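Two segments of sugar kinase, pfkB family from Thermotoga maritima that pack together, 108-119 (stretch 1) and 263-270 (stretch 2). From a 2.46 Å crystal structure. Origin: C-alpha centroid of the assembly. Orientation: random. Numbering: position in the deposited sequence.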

# COMPACT_ATOMS: atom_id res chain seq x y z
N ILE A 108 5.91 0.57 -0.46
CA ILE A 108 5.57 -0.81 -0.79
C ILE A 108 6.73 -1.48 -1.51
O ILE A 108 7.26 -0.94 -2.47
CB ILE A 108 4.29 -0.86 -1.65
CG1 ILE A 108 3.09 -0.40 -0.81
CG2 ILE A 108 4.07 -2.26 -2.19
CD1 ILE A 108 1.83 -0.15 -1.58
N GLU A 109 7.15 -2.64 -1.02
CA GLU A 109 8.22 -3.42 -1.64
C GLU A 109 7.69 -4.83 -1.89
O GLU A 109 7.31 -5.53 -0.96
CB GLU A 109 9.46 -3.45 -0.75
CG GLU A 109 10.04 -2.06 -0.38
CD GLU A 109 9.51 -1.52 0.95
OE1 GLU A 109 9.00 -2.32 1.76
OE2 GLU A 109 9.58 -0.30 1.20
N ILE A 110 7.62 -5.21 -3.15
CA ILE A 110 7.22 -6.55 -3.56
C ILE A 110 8.49 -7.33 -3.92
O ILE A 110 9.25 -6.91 -4.79
CB ILE A 110 6.24 -6.49 -4.74
CG1 ILE A 110 5.01 -5.65 -4.36
CG2 ILE A 110 5.82 -7.91 -5.17
CD1 ILE A 110 4.21 -5.12 -5.52
N ILE A 111 8.72 -8.43 -3.23
CA ILE A 111 9.98 -9.16 -3.35
C ILE A 111 9.68 -10.53 -3.90
O ILE A 111 8.88 -11.26 -3.32
CB ILE A 111 10.68 -9.24 -2.00
CG1 ILE A 111 11.08 -7.81 -1.57
CG2 ILE A 111 11.89 -10.13 -2.08
CD1 ILE A 111 11.62 -7.69 -0.16
N ASP A 112 10.27 -10.84 -5.06
CA ASP A 112 10.07 -12.13 -5.75
C ASP A 112 11.39 -12.90 -5.65
O ASP A 112 12.32 -12.68 -6.43
CB ASP A 112 9.66 -11.89 -7.22
CG ASP A 112 9.45 -13.19 -8.01
OD1 ASP A 112 9.76 -14.30 -7.50
OD2 ASP A 112 8.94 -13.09 -9.15
N GLU A 113 11.47 -13.80 -4.68
CA GLU A 113 12.73 -14.47 -4.34
C GLU A 113 13.17 -15.46 -5.41
O GLU A 113 14.36 -15.69 -5.57
CB GLU A 113 12.61 -15.19 -2.99
CG GLU A 113 13.79 -14.93 -2.06
CD GLU A 113 13.91 -15.94 -0.94
OE1 GLU A 113 12.92 -16.68 -0.67
OE2 GLU A 113 15.01 -16.00 -0.34
N LYS A 114 12.21 -16.04 -6.13
CA LYS A 114 12.49 -16.96 -7.22
C LYS A 114 13.19 -16.26 -8.40
O LYS A 114 14.23 -16.74 -8.88
CB LYS A 114 11.20 -17.63 -7.69
CG LYS A 114 11.39 -18.55 -8.89
CD LYS A 114 10.09 -19.23 -9.30
CE LYS A 114 10.16 -19.73 -10.73
NZ LYS A 114 8.86 -20.31 -11.18
N ASN A 115 12.63 -15.14 -8.85
CA ASN A 115 13.17 -14.43 -10.02
C ASN A 115 14.14 -13.32 -9.63
O ASN A 115 14.56 -12.54 -10.48
CB ASN A 115 12.03 -13.84 -10.85
CG ASN A 115 11.18 -14.90 -11.51
OD1 ASN A 115 11.49 -15.37 -12.61
ND2 ASN A 115 10.08 -15.28 -10.86
N LYS A 116 14.48 -13.26 -8.35
CA LYS A 116 15.31 -12.19 -7.77
C LYS A 116 14.87 -10.81 -8.26
O LYS A 116 15.59 -10.15 -9.01
CB LYS A 116 16.81 -12.41 -8.07
CG LYS A 116 17.32 -13.83 -7.83
CD LYS A 116 17.29 -14.21 -6.36
CE LYS A 116 17.73 -15.66 -6.11
NZ LYS A 116 17.32 -16.09 -4.73
N THR A 117 13.69 -10.37 -7.83
CA THR A 117 13.20 -9.03 -8.19
C THR A 117 12.60 -8.29 -6.98
O THR A 117 11.98 -8.91 -6.13
CB THR A 117 12.18 -9.06 -9.36
OG1 THR A 117 10.93 -9.61 -8.92
CG2 THR A 117 12.71 -9.89 -10.55
N ILE A 118 12.87 -6.99 -6.91
CA ILE A 118 12.21 -6.05 -6.00
C ILE A 118 11.52 -5.03 -6.92
O ILE A 118 12.17 -4.35 -7.74
CB ILE A 118 13.21 -5.27 -5.05
CG1 ILE A 118 14.34 -6.15 -4.54
CG2 ILE A 118 12.50 -4.71 -3.80
CD1 ILE A 118 15.34 -5.42 -3.54
N THR A 119 10.21 -4.94 -6.79
CA THR A 119 9.44 -3.86 -7.38
C THR A 119 9.08 -2.98 -6.19
O THR A 119 8.45 -3.46 -5.24
CB THR A 119 8.20 -4.41 -8.04
OG1 THR A 119 8.59 -5.49 -8.89
CG2 THR A 119 7.48 -3.36 -8.85
N ILE A 263 25.69 -11.36 -4.27
CA ILE A 263 24.67 -11.19 -3.26
C ILE A 263 23.31 -11.26 -3.95
O ILE A 263 23.20 -11.14 -5.17
CB ILE A 263 24.83 -9.87 -2.44
CG1 ILE A 263 24.38 -8.63 -3.22
CG2 ILE A 263 26.27 -9.69 -1.97
CD1 ILE A 263 25.08 -8.42 -4.51
N ASP A 264 22.27 -11.48 -3.15
CA ASP A 264 20.92 -11.60 -3.66
C ASP A 264 20.31 -10.21 -3.74
O ASP A 264 19.95 -9.61 -2.73
CB ASP A 264 20.12 -12.53 -2.73
CG ASP A 264 18.81 -12.98 -3.32
OD1 ASP A 264 18.16 -12.16 -4.01
OD2 ASP A 264 18.43 -14.15 -3.06
N THR A 265 20.18 -9.68 -4.95
CA THR A 265 19.74 -8.31 -5.12
C THR A 265 18.29 -8.09 -4.66
O THR A 265 17.87 -6.96 -4.43
CB THR A 265 19.92 -7.83 -6.57
OG1 THR A 265 19.20 -8.70 -7.45
CG2 THR A 265 21.40 -7.83 -6.94
N SER A 266 17.53 -9.18 -4.51
CA SER A 266 16.19 -9.09 -3.96
C SER A 266 16.16 -8.99 -2.42
O SER A 266 15.14 -8.61 -1.84
CB SER A 266 15.32 -10.27 -4.44
OG SER A 266 15.70 -11.49 -3.82
N HIS A 267 17.28 -9.32 -1.78
CA HIS A 267 17.35 -9.29 -0.32
C HIS A 267 17.94 -7.98 0.21
O HIS A 267 18.31 -7.89 1.37
CB HIS A 267 18.22 -10.46 0.19
CG HIS A 267 17.64 -11.82 -0.03
ND1 HIS A 267 18.22 -12.96 0.48
CD2 HIS A 267 16.52 -12.22 -0.67
CE1 HIS A 267 17.50 -14.01 0.14
NE2 HIS A 267 16.45 -13.59 -0.55
N LEU A 268 17.99 -6.95 -0.64
CA LEU A 268 18.75 -5.74 -0.35
C LEU A 268 18.03 -4.67 0.46
O LEU A 268 18.66 -3.68 0.85
CB LEU A 268 19.18 -5.08 -1.66
CG LEU A 268 20.49 -5.49 -2.30
CD1 LEU A 268 20.59 -4.83 -3.65
CD2 LEU A 268 21.67 -5.10 -1.42
N LEU A 269 16.72 -4.80 0.67
CA LEU A 269 16.03 -3.70 1.33
C LEU A 269 16.64 -3.44 2.70
O LEU A 269 16.65 -4.33 3.56
CB LEU A 269 14.55 -3.99 1.50
CG LEU A 269 13.78 -2.84 2.15
CD1 LEU A 269 13.74 -1.60 1.23
CD2 LEU A 269 12.40 -3.30 2.54
N GLY A 270 17.17 -2.23 2.88
CA GLY A 270 17.66 -1.78 4.19
C GLY A 270 19.10 -2.13 4.53
O GLY A 270 19.58 -1.81 5.63

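Stretch 1 is a β-hairpin. Its strands, 108-112 and 117-119, are joined by backbone hydrogen bonds in pairs: Ile 110 N to Thr 119 O (2.8 Å) and Thr 119 N to Ile 110 O (3.0 Å), then Asp 112 N to Thr 117 O (2.8 Å) and Thr 117 N to Asp 112 O (3.0 Å). Asp 112, whose CB points away from stretch 2, steadies the turn by accepting Asn 115 N at OD1 (3.3 Å) and Asn 115 ND2 at OD2 (3.0 Å). Stretch 2 is irregular, with a local bend closed by His 267 N to Asp 264 O (2.8 Å). No backbone hydrogen bond joins the two stretches, so side chains carry the contact.

Ser 266 lies at its centre. Its CA is 5.0 Å from Lys 116 CA, and its CB sits 3.8 Å from Thr 117 N, an approach to the hairpin backbone that suits a small residue. Its hydroxyl is not left unpaired when buried: OG donates to Asp 264 OD1 at 2.6 Å, and the same oxygen accepts Ser 266 N at 3.1 Å.

The other carboxylate oxygen of Asp 264 faces the hairpin, where Lys 116 NZ meets OD2 at 2.8 Å in a salt bridge. The long lysine chain lets its ammonium also donate to Glu 113 O (3.1 Å from NZ). Glu 113 starts sideways but reaches stretch 2 with its end, OE2 accepting a hydrogen bond from His 267 NE2 (2.8 Å) at the ring edge.

Alternation along the strands points Glu 109, Ile 111 and Ile 118 toward stretch 2. The branched isoleucines supply apolar surface: Ile 118 CG1 packs 3.5 Å from Ser 266 CA, while Ile 111 CG2 lies 3.6 Å from Ser 266 O. Farther along, Leu 269 CD2 comes within 3.6 Å of Glu 109 OE1. Together the stretches bury 506 Å².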